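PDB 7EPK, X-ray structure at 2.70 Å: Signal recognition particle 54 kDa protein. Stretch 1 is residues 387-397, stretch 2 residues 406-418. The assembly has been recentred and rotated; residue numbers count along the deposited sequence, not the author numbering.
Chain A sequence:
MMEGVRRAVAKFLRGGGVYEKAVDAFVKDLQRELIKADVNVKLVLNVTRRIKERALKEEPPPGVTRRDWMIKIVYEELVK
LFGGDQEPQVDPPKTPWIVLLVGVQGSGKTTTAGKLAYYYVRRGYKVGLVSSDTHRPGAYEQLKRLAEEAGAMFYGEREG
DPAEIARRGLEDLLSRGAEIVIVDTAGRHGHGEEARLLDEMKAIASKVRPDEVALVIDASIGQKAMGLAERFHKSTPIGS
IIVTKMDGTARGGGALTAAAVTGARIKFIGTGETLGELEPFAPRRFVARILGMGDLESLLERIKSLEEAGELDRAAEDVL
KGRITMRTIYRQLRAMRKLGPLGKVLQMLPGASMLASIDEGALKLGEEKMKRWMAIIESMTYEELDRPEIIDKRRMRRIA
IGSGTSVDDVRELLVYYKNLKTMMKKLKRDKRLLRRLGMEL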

# COMPACT_ATOMS: atom_id res chain seq x y z
N ARG A 387 6.94 7.67 41.14
CA ARG A 387 6.64 7.45 42.57
C ARG A 387 5.13 7.48 42.74
O ARG A 387 4.55 8.48 43.16
N PRO A 388 4.40 6.40 42.40
CA PRO A 388 2.95 6.43 42.50
C PRO A 388 2.44 6.45 43.95
O PRO A 388 1.28 6.72 44.16
N GLU A 389 3.32 6.16 44.92
CA GLU A 389 3.05 6.20 46.39
C GLU A 389 2.81 7.64 46.86
O GLU A 389 2.14 7.82 47.89
N ILE A 390 3.34 8.61 46.12
CA ILE A 390 3.14 10.08 46.32
C ILE A 390 1.65 10.41 46.18
O ILE A 390 1.25 11.41 46.77
N ILE A 391 0.90 9.62 45.41
CA ILE A 391 -0.53 9.88 45.03
C ILE A 391 -1.40 9.83 46.28
O ILE A 391 -1.72 8.71 46.73
N ASP A 392 -1.74 11.01 46.81
CA ASP A 392 -2.66 11.25 47.96
C ASP A 392 -4.08 11.34 47.39
O ASP A 392 -4.30 10.83 46.27
N LYS A 393 -4.98 12.02 48.12
CA LYS A 393 -6.42 12.17 47.78
C LYS A 393 -6.59 13.26 46.72
O LYS A 393 -7.39 13.04 45.78
N ARG A 394 -5.86 14.37 46.88
CA ARG A 394 -5.85 15.55 45.98
C ARG A 394 -5.39 15.12 44.58
O ARG A 394 -6.07 15.51 43.59
N ARG A 395 -4.28 14.39 44.50
CA ARG A 395 -3.72 13.85 43.23
C ARG A 395 -4.72 12.87 42.64
O ARG A 395 -5.12 13.06 41.47
N MET A 396 -5.16 11.90 43.44
CA MET A 396 -6.12 10.83 43.04
C MET A 396 -7.29 11.49 42.33
O MET A 396 -7.70 11.02 41.23
N ARG A 397 -7.78 12.58 42.92
CA ARG A 397 -8.88 13.43 42.40
C ARG A 397 -8.45 14.03 41.05
O ARG A 397 -9.15 13.77 40.06
N SER A 406 -13.33 7.43 37.98
CA SER A 406 -13.69 7.54 39.42
C SER A 406 -12.43 7.61 40.28
O SER A 406 -11.43 6.93 39.98
N VAL A 407 -12.50 8.40 41.35
CA VAL A 407 -11.43 8.55 42.37
C VAL A 407 -11.14 7.17 42.95
O VAL A 407 -10.03 6.98 43.46
N ASP A 408 -12.10 6.24 42.87
CA ASP A 408 -11.97 4.83 43.31
C ASP A 408 -11.28 4.00 42.21
O ASP A 408 -10.64 3.01 42.55
N ASP A 409 -11.45 4.36 40.93
CA ASP A 409 -10.81 3.65 39.79
C ASP A 409 -9.29 3.76 39.92
O ASP A 409 -8.59 2.71 39.86
N VAL A 410 -8.80 4.99 40.12
CA VAL A 410 -7.36 5.28 40.36
C VAL A 410 -6.90 4.57 41.65
O VAL A 410 -5.70 4.30 41.76
N ARG A 411 -7.82 4.19 42.55
CA ARG A 411 -7.50 3.30 43.72
C ARG A 411 -7.34 1.84 43.26
O ARG A 411 -6.46 1.17 43.82
N GLU A 412 -8.16 1.34 42.34
CA GLU A 412 -8.13 -0.08 41.88
C GLU A 412 -6.74 -0.36 41.27
O GLU A 412 -6.12 -1.35 41.69
N LEU A 413 -6.30 0.46 40.32
CA LEU A 413 -4.96 0.36 39.67
C LEU A 413 -3.91 0.36 40.77
O LEU A 413 -3.07 -0.57 40.82
N LEU A 414 -3.98 1.38 41.63
CA LEU A 414 -2.99 1.60 42.70
C LEU A 414 -2.84 0.30 43.51
O LEU A 414 -1.69 -0.19 43.63
N VAL A 415 -3.96 -0.29 43.95
CA VAL A 415 -3.95 -1.58 44.71
C VAL A 415 -3.27 -2.64 43.84
O VAL A 415 -2.40 -3.36 44.38
N TYR A 416 -3.66 -2.70 42.56
CA TYR A 416 -3.16 -3.69 41.56
C TYR A 416 -1.64 -3.62 41.55
O TYR A 416 -0.97 -4.65 41.81
N TYR A 417 -1.13 -2.41 41.32
CA TYR A 417 0.31 -2.09 41.42
C TYR A 417 0.83 -2.69 42.74
O TYR A 417 1.64 -3.62 42.66
N LYS A 418 0.32 -2.23 43.89
CA LYS A 418 0.82 -2.68 45.23
C LYS A 418 0.68 -4.20 45.34
O LYS A 418 1.64 -4.85 45.78

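Met-396 organises this contact. Its CA-to-CB bond points toward the second stretch, and with chi1 between wells at -148°, chi2 t and chi3 m, the flexible thioether spreads over successive turns of the facing helix: CG lies 3.5 Å from Val-410 CG1, SD lies 3.6 Å from Arg-411 CG and also covers one face of its guanidinium, and CE reaches 3.4 Å from Leu-414 CD2. Leu-414 has chi1 between wells at -101°, with chi2 p; its CD2 meets both this methyl and CG2 of Ile-391 (3.8 Å), an mt rotamer, with Met-396 CE and Ile-391 CG2 also 3.6 Å apart.

At the far end, Tyr-417 (chi1 t) presents a ring face to Pro-388: the proline ring, its pucker C-gamma endo, is tilted and puts Pro-388 CG 3.4 Å from Tyr-417 CZ. The ring edge serves polarity: Tyr-417 OH donates to Glu-389 OE1 at 3.2 Å. Glu-389 starts sideways, and its p, m bends bring the carboxylate back to the hydroxyl.

Lys-393 also starts sideways. Its m turns at chi2 and chi3 fold the chain inward, leaving NZ 3.4 Å from Val-407 CG2 and CD 3.6 Å from Arg-411 NH2. The like charges, NZ and Arg-411 NH2, stand 4.3 Å apart, while Arg-411 NE has a long salt bridge to Asp-408 OD1 at 3.9 Å.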

# COMPACT_ATOMS: atom_id res chain seq x y z
CB ARG A 387 7.36 8.54 43.38
CG ARG A 387 8.87 8.33 43.51
CD ARG A 387 9.57 9.55 44.09
NE ARG A 387 9.03 9.91 45.39
CZ ARG A 387 8.83 11.16 45.82
NH1 ARG A 387 9.13 12.21 45.07
NH2 ARG A 387 8.33 11.37 47.03
CB PRO A 388 2.54 5.15 41.74
CG PRO A 388 3.72 4.22 41.93
CD PRO A 388 4.93 5.13 41.89
CB GLU A 389 4.21 5.58 47.20
CG GLU A 389 5.61 5.93 46.69
CD GLU A 389 6.19 5.00 45.62
OE1 GLU A 389 5.49 4.04 45.20
OE2 GLU A 389 7.35 5.23 45.22
CB ILE A 390 4.03 10.87 45.32
CG1 ILE A 390 5.38 11.24 45.96
CG2 ILE A 390 3.34 12.09 44.71
CD1 ILE A 390 5.27 11.85 47.35
CB ILE A 391 -1.02 8.90 43.95
CG1 ILE A 391 -0.24 9.05 42.64
CG2 ILE A 391 -2.52 9.06 43.74
CD1 ILE A 391 -0.67 8.12 41.52
CB ASP A 392 -2.25 12.51 48.73
CG ASP A 392 -2.42 13.80 47.94
OD1 ASP A 392 -3.33 13.85 47.06
OD2 ASP A 392 -1.63 14.74 48.18
CB LYS A 393 -7.24 12.49 49.03
CG LYS A 393 -7.80 11.27 49.76
CD LYS A 393 -8.63 10.34 48.87
CE LYS A 393 -9.72 11.04 48.09
NZ LYS A 393 -10.77 10.10 47.63
CB ARG A 394 -4.91 16.64 46.51
CG ARG A 394 -4.75 17.82 45.56
CD ARG A 394 -3.73 18.82 46.04
NE ARG A 394 -3.62 19.94 45.11
CZ ARG A 394 -4.51 20.94 45.01
NH1 ARG A 394 -5.58 20.97 45.78
NH2 ARG A 394 -4.31 21.90 44.13
CB ARG A 395 -2.35 13.21 43.48
CG ARG A 395 -1.28 14.23 43.85
CD ARG A 395 0.02 13.61 44.30
NE ARG A 395 1.02 14.65 44.51
CZ ARG A 395 1.85 15.13 43.58
NH1 ARG A 395 1.85 14.65 42.35
NH2 ARG A 395 2.69 16.10 43.90
CB MET A 396 -6.61 10.08 44.28
CG MET A 396 -6.91 8.62 44.03
SD MET A 396 -6.80 7.61 45.54
CE MET A 396 -5.02 7.49 45.75
CB ARG A 397 -9.28 14.47 43.45
CG ARG A 397 -10.38 15.43 43.01
CD ARG A 397 -11.74 14.80 42.80
NE ARG A 397 -12.65 15.67 42.06
CZ ARG A 397 -13.93 15.42 41.81
NH1 ARG A 397 -14.50 14.30 42.24
NH2 ARG A 397 -14.65 16.30 41.13
CB SER A 406 -14.57 6.41 39.85
OG SER A 406 -13.83 5.21 39.99
CB VAL A 407 -11.85 9.58 43.44
CG1 VAL A 407 -12.96 9.06 44.35
CG2 VAL A 407 -10.66 10.06 44.24
CB ASP A 408 -13.32 4.18 43.66
CG ASP A 408 -13.83 4.38 45.08
OD1 ASP A 408 -13.12 5.02 45.90
OD2 ASP A 408 -14.93 3.87 45.37
CB ASP A 409 -11.27 4.19 38.43
CG ASP A 409 -12.19 3.21 37.72
OD1 ASP A 409 -11.78 2.04 37.57
OD2 ASP A 409 -13.30 3.63 37.36
CB VAL A 410 -7.05 6.79 40.32
CG1 VAL A 410 -8.17 7.66 40.89
CG2 VAL A 410 -5.73 7.13 40.98
CB ARG A 411 -8.58 3.31 44.81
CG ARG A 411 -8.62 4.56 45.68
CD ARG A 411 -9.73 4.46 46.72
NE ARG A 411 -9.61 5.60 47.61
CZ ARG A 411 -8.80 5.66 48.66
NH1 ARG A 411 -8.06 4.61 49.00
NH2 ARG A 411 -8.74 6.78 49.38
CB GLU A 412 -9.22 -0.39 40.85
CG GLU A 412 -10.65 -0.33 41.37
CD GLU A 412 -11.74 -0.30 40.30
OE1 GLU A 412 -11.40 -0.32 39.10
OE2 GLU A 412 -12.94 -0.24 40.66
CB LEU A 413 -4.75 1.53 38.69
CG LEU A 413 -3.33 1.75 38.13
CD1 LEU A 413 -2.71 0.46 37.62
CD2 LEU A 413 -3.35 2.77 37.01
CB LEU A 414 -3.42 2.81 43.53
CG LEU A 414 -2.65 4.09 43.19
CD1 LEU A 414 -2.62 4.37 41.69
CD2 LEU A 414 -3.22 5.28 43.93
CB VAL A 415 -5.36 -2.01 45.16
CG1 VAL A 415 -5.37 -3.38 45.82
CG2 VAL A 415 -5.98 -0.99 46.10
CB TYR A 416 -3.73 -3.40 40.16
CG TYR A 416 -3.28 -4.36 39.09
CD1 TYR A 416 -3.93 -5.57 38.90
CD2 TYR A 416 -2.21 -4.06 38.25
CE1 TYR A 416 -3.53 -6.46 37.92
CE2 TYR A 416 -1.80 -4.94 37.27
CZ TYR A 416 -2.46 -6.14 37.10
OH TYR A 416 -2.07 -7.02 36.14
CB TYR A 417 0.50 -0.59 41.20
CG TYR A 417 1.81 -0.04 41.71
CD1 TYR A 417 2.98 -0.13 40.98
CD2 TYR A 417 1.87 0.57 42.95
CE1 TYR A 417 4.17 0.37 41.48
CE2 TYR A 417 3.05 1.07 43.46
CZ TYR A 417 4.21 0.98 42.72
OH TYR A 417 5.33 1.54 43.24
CB LYS A 418 0.06 -2.02 46.39
CG LYS A 418 0.18 -0.51 46.51
CD LYS A 418 -0.95 0.12 47.32
CE LYS A 418 -1.06 1.62 47.23
NZ LYS A 418 -2.34 2.10 47.82